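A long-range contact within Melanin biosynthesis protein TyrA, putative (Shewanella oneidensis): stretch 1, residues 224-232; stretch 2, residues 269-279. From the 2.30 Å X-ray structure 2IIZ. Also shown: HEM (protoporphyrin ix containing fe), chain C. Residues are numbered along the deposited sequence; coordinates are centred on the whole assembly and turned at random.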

# COMPACT_ATOMS: atom_id res chain seq x y z
N SER A 224 -31.59 -1.06 -8.07
CA SER A 224 -30.60 -1.49 -7.06
C SER A 224 -29.54 -2.39 -7.68
O SER A 224 -29.85 -3.16 -8.59
CB SER A 224 -31.28 -2.23 -5.91
OG SER A 224 -31.93 -3.38 -6.39
N HIS A 225 -28.30 -2.28 -7.19
CA HIS A 225 -27.18 -3.07 -7.73
C HIS A 225 -27.49 -4.56 -7.93
O HIS A 225 -27.21 -5.10 -8.99
CB HIS A 225 -25.92 -2.94 -6.85
CG HIS A 225 -24.69 -3.49 -7.48
ND1 HIS A 225 -24.39 -3.32 -8.82
CD2 HIS A 225 -23.67 -4.22 -6.97
CE1 HIS A 225 -23.24 -3.91 -9.09
NE2 HIS A 225 -22.78 -4.47 -7.99
N ILE A 226 -28.07 -5.20 -6.92
CA ILE A 226 -28.32 -6.66 -6.89
C ILE A 226 -29.49 -7.09 -7.79
O ILE A 226 -29.57 -8.26 -8.22
CB ILE A 226 -28.65 -7.13 -5.42
CG1 ILE A 226 -27.57 -6.70 -4.45
CG2 ILE A 226 -28.78 -8.62 -5.30
CD1 ILE A 226 -26.21 -6.92 -4.95
N LYS A 227 -30.39 -6.16 -8.06
CA LYS A 227 -31.51 -6.45 -8.94
C LYS A 227 -30.97 -6.45 -10.36
O LYS A 227 -31.37 -7.26 -11.18
CB LYS A 227 -32.61 -5.38 -8.78
CG LYS A 227 -33.89 -5.62 -9.61
CD LYS A 227 -34.49 -6.99 -9.34
CE LYS A 227 -35.94 -7.05 -9.79
NZ LYS A 227 -36.59 -8.36 -9.42
N ARG A 228 -30.04 -5.54 -10.61
CA ARG A 228 -29.52 -5.27 -11.94
C ARG A 228 -28.53 -6.32 -12.42
O ARG A 228 -28.46 -6.62 -13.61
CB ARG A 228 -28.81 -3.91 -11.94
CG ARG A 228 -29.73 -2.69 -11.75
CD ARG A 228 -30.42 -2.31 -13.03
NE ARG A 228 -31.65 -3.09 -13.22
CZ ARG A 228 -31.90 -3.88 -14.24
NH1 ARG A 228 -31.03 -4.04 -15.22
NH2 ARG A 228 -33.04 -4.54 -14.29
N VAL A 229 -27.77 -6.88 -11.50
CA VAL A 229 -26.72 -7.85 -11.84
C VAL A 229 -27.06 -9.31 -11.49
O VAL A 229 -26.20 -10.19 -11.61
CB VAL A 229 -25.38 -7.50 -11.15
CG1 VAL A 229 -24.90 -6.11 -11.53
CG2 VAL A 229 -25.52 -7.62 -9.65
N ASN A 230 -28.28 -9.58 -11.04
CA ASN A 230 -28.78 -10.94 -10.94
C ASN A 230 -29.68 -11.20 -12.14
O ASN A 230 -30.82 -10.75 -12.17
CB ASN A 230 -29.56 -11.20 -9.65
CG ASN A 230 -29.99 -12.66 -9.50
OD1 ASN A 230 -30.88 -13.14 -10.22
ND2 ASN A 230 -29.35 -13.37 -8.57
N LEU A 231 -29.13 -11.92 -13.11
CA LEU A 231 -29.78 -12.20 -14.39
C LEU A 231 -30.01 -13.70 -14.57
O LEU A 231 -29.37 -14.55 -13.93
CB LEU A 231 -28.91 -11.69 -15.53
CG LEU A 231 -28.45 -10.23 -15.40
CD1 LEU A 231 -27.27 -9.90 -16.31
CD2 LEU A 231 -29.64 -9.29 -15.65
N LYS A 232 -30.94 -14.01 -15.47
CA LYS A 232 -31.21 -15.38 -15.86
C LYS A 232 -31.14 -15.45 -17.39
O LYS A 232 -31.45 -14.47 -18.08
CB LYS A 232 -32.58 -15.83 -15.34
CG LYS A 232 -32.56 -16.14 -13.83
CD LYS A 232 -33.94 -16.44 -13.25
CE LYS A 232 -33.84 -16.78 -11.77
N GLU A 269 -20.42 -9.08 -19.41
CA GLU A 269 -20.91 -8.05 -20.34
C GLU A 269 -22.40 -7.78 -20.17
O GLU A 269 -22.83 -6.64 -19.98
CB GLU A 269 -20.63 -8.42 -21.80
CG GLU A 269 -20.84 -7.26 -22.75
CD GLU A 269 -20.69 -7.64 -24.23
OE1 GLU A 269 -19.74 -8.38 -24.57
OE2 GLU A 269 -21.52 -7.19 -25.05
N LYS A 270 -23.18 -8.85 -20.22
CA LYS A 270 -24.59 -8.76 -19.94
C LYS A 270 -24.88 -8.04 -18.61
O LYS A 270 -25.80 -7.22 -18.53
CB LYS A 270 -25.20 -10.16 -19.97
CG LYS A 270 -25.33 -10.74 -21.38
CD LYS A 270 -25.48 -12.26 -21.36
CE LYS A 270 -26.26 -12.78 -22.60
NZ LYS A 270 -25.89 -12.04 -23.84
N MSE A 271 -24.11 -8.34 -17.57
CA MSE A 271 -24.27 -7.66 -16.27
C MSE A 271 -23.96 -6.19 -16.39
O MSE A 271 -24.71 -5.36 -15.90
CB MSE A 271 -23.37 -8.27 -15.19
CG MSE A 271 -23.92 -9.53 -14.59
SE MSE A 271 -22.58 -10.61 -13.71
CE MSE A 271 -23.63 -12.01 -13.14
N LEU A 272 -22.86 -5.86 -17.05
CA LEU A 272 -22.44 -4.48 -17.19
C LEU A 272 -23.44 -3.67 -18.02
O LEU A 272 -23.78 -2.53 -17.68
CB LEU A 272 -21.08 -4.43 -17.83
CG LEU A 272 -20.43 -3.06 -17.91
CD1 LEU A 272 -20.02 -2.60 -16.52
CD2 LEU A 272 -19.21 -3.08 -18.89
N HIS A 273 -23.93 -4.26 -19.10
CA HIS A 273 -24.97 -3.63 -19.89
C HIS A 273 -26.17 -3.32 -19.00
O HIS A 273 -26.62 -2.18 -18.91
CB HIS A 273 -25.34 -4.53 -21.06
CG HIS A 273 -26.39 -3.96 -21.95
ND1 HIS A 273 -27.66 -3.68 -21.52
CD2 HIS A 273 -26.35 -3.64 -23.27
CE1 HIS A 273 -28.37 -3.20 -22.52
NE2 HIS A 273 -27.60 -3.16 -23.60
N SER A 274 -26.69 -4.35 -18.32
CA SER A 274 -27.78 -4.17 -17.36
C SER A 274 -27.51 -3.08 -16.31
O SER A 274 -28.46 -2.43 -15.87
CB SER A 274 -28.10 -5.49 -16.66
OG SER A 274 -28.86 -5.24 -15.49
N MSE A 275 -26.25 -2.88 -15.91
CA MSE A 275 -25.91 -1.81 -14.98
C MSE A 275 -25.93 -0.42 -15.63
O MSE A 275 -26.52 0.50 -15.09
CB MSE A 275 -24.51 -2.01 -14.38
CG MSE A 275 -24.33 -3.28 -13.57
SE MSE A 275 -22.59 -3.39 -12.78
CE MSE A 275 -22.22 -1.64 -12.37
N VAL A 276 -25.27 -0.28 -16.78
CA VAL A 276 -25.17 1.02 -17.46
C VAL A 276 -26.49 1.45 -18.10
O VAL A 276 -27.00 2.55 -17.86
CB VAL A 276 -24.07 0.99 -18.56
CG1 VAL A 276 -24.17 2.25 -19.48
CG2 VAL A 276 -22.69 0.90 -17.93
N PHE A 277 -27.02 0.56 -18.93
CA PHE A 277 -28.22 0.84 -19.72
C PHE A 277 -29.53 0.48 -19.03
O PHE A 277 -30.57 1.02 -19.38
CB PHE A 277 -28.09 0.10 -21.04
CG PHE A 277 -27.03 0.68 -21.92
CD1 PHE A 277 -27.29 1.81 -22.68
CD2 PHE A 277 -25.78 0.11 -21.98
CE1 PHE A 277 -26.31 2.36 -23.50
CE2 PHE A 277 -24.79 0.64 -22.80
CZ PHE A 277 -25.05 1.77 -23.56
N GLY A 278 -29.49 -0.42 -18.06
CA GLY A 278 -30.66 -0.70 -17.24
C GLY A 278 -31.61 -1.71 -17.86
O GLY A 278 -31.29 -2.38 -18.85
N ASP A 279 -32.78 -1.82 -17.25
CA ASP A 279 -33.71 -2.91 -17.55
C ASP A 279 -34.51 -2.80 -18.82
O ASP A 279 -35.12 -3.79 -19.23
CB ASP A 279 -34.67 -3.11 -16.38
CG ASP A 279 -35.68 -2.01 -16.25
OD1 ASP A 279 -35.60 -1.00 -16.99
OD2 ASP A 279 -36.57 -2.16 -15.39
CHA HEM C . -23.24 -8.16 -5.71
CHB HEM C . -20.64 -4.22 -4.71
CHC HEM C . -19.41 -3.78 -9.31
CHD HEM C . -21.52 -7.98 -10.24
C1A HEM C . -22.67 -7.11 -5.04
C2A HEM C . -22.86 -6.80 -3.64
C3A HEM C . -22.13 -5.70 -3.38
C4A HEM C . -21.47 -5.30 -4.59
CMA HEM C . -21.99 -4.96 -2.04
CAA HEM C . -23.75 -7.61 -2.66
CBA HEM C . -22.95 -8.72 -1.95
CGA HEM C . -22.74 -9.91 -2.85
O1A HEM C . -21.59 -10.13 -3.34
O2A HEM C . -23.72 -10.66 -3.11
C1B HEM C . -20.11 -3.76 -5.87
C2B HEM C . -19.30 -2.56 -5.99
C3B HEM C . -18.96 -2.44 -7.27
C4B HEM C . -19.54 -3.56 -7.98
CMB HEM C . -18.96 -1.65 -4.79
CAB HEM C . -18.12 -1.36 -7.97
CBB HEM C . -18.16 -0.10 -7.57
C1C HEM C . -19.90 -4.87 -9.95
C2C HEM C . -19.78 -5.09 -11.37
C3C HEM C . -20.37 -6.26 -11.64
C4C HEM C . -20.86 -6.80 -10.39
CMC HEM C . -19.10 -4.09 -12.32
CAC HEM C . -20.53 -6.97 -13.00
CBC HEM C . -20.10 -6.47 -14.17
C1D HEM C . -22.15 -8.43 -9.12
C2D HEM C . -22.83 -9.70 -9.02
C3D HEM C . -23.37 -9.75 -7.60
C4D HEM C . -22.95 -8.51 -7.00
CMD HEM C . -22.98 -10.76 -10.13
CAD HEM C . -24.18 -10.87 -6.94
CBD HEM C . -25.65 -10.50 -7.04
CGD HEM C . -26.57 -11.65 -6.69
O1D HEM C . -27.17 -11.61 -5.58
O2D HEM C . -26.68 -12.58 -7.53
NA HEM C . -21.81 -6.17 -5.60
NB HEM C . -20.23 -4.35 -7.11
NC HEM C . -20.56 -5.92 -9.37
ND HEM C . -22.24 -7.76 -7.91
FE HEM C . -21.37 -5.93 -7.52

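A short helix, 225-228, and the chain leaving it lie against one flank of the helix that runs into stretch 2 from earlier in the chain, and together the two stretches bury 451 Å². The backbones come nearest where Val229 CA stands 5.1 Å from Met271 CA and Arg228 CA 5.8 Å from Ser274 CA. The CA-to-CB bond of Ser274 points toward stretch 1, and its hydroxyl reaches the end of the short helix, where Ser274 OG donates a very short hydrogen bond of 2.4 Å to Arg228 O. No backbone hydrogen bond within stretch 1 uses that carbonyl, so the serine supplies it with a donor.

The CA-to-CB bond of Arg228 also points toward stretch 2, and its side chain bends (chi1 m, chi2 m, chi3 p) to lie along the last part of stretch 2. Arg228 NH1 donates to the backbone oxygen Ser274 O at 3.1 Å with an angle of 159°, so arginine and serine are tied together twice. Arg228 NH1 also sits 2.5 Å from Ser274 OG, but the angle is poor and this crowded pair is not a hydrogen bond. Beyond the helix the chain turns at Gly278, whose positive phi suits glycine, and Arg228 NH1 comes within 3.6 Å of Gly278 C. Asp279 CB then lies over one face of the flat Arg228 guanidinium like a lid, 3.0 Å from Arg228 NH2. The carboxylate adds only a general electrostatic attraction: Asp279 OD2 is 4.4 Å from Arg228 NH2 and well out of the guanidinium plane.

Val229 is the bump that fits between the two selenomethionines, one helical turn apart. Val229 CG1 packs 3.5 Å from Met275 CG, Val229 CB lies 4.3 Å from Met271 CG, and the methyl Met271 CE reaches within 3.5 Å of Val229 O. Leu231 extends the apolar patch toward the start of stretch 2: Leu231 CD1 settles over the Lys270-Met271 part of the helix, 3.8 Å from Met271 CG and 3.8 Å from Lys270 O, while Leu231 CD2 comes 4.1 Å from Ser274 OG.

The heme borders this seam. His225 NE2 binds HEM FE at 2.1 Å, and Met275 SE meets the imidazole at its edge, 3.8 Å from His225 CE1. Both selenomethionines also touch the porphyrin, and Val229 joins them. The CA-to-CB bond of Asn230 points away from stretch 2, and Asn230 ND2 donates to the propionate oxygen HEM O2D at 3.0 Å.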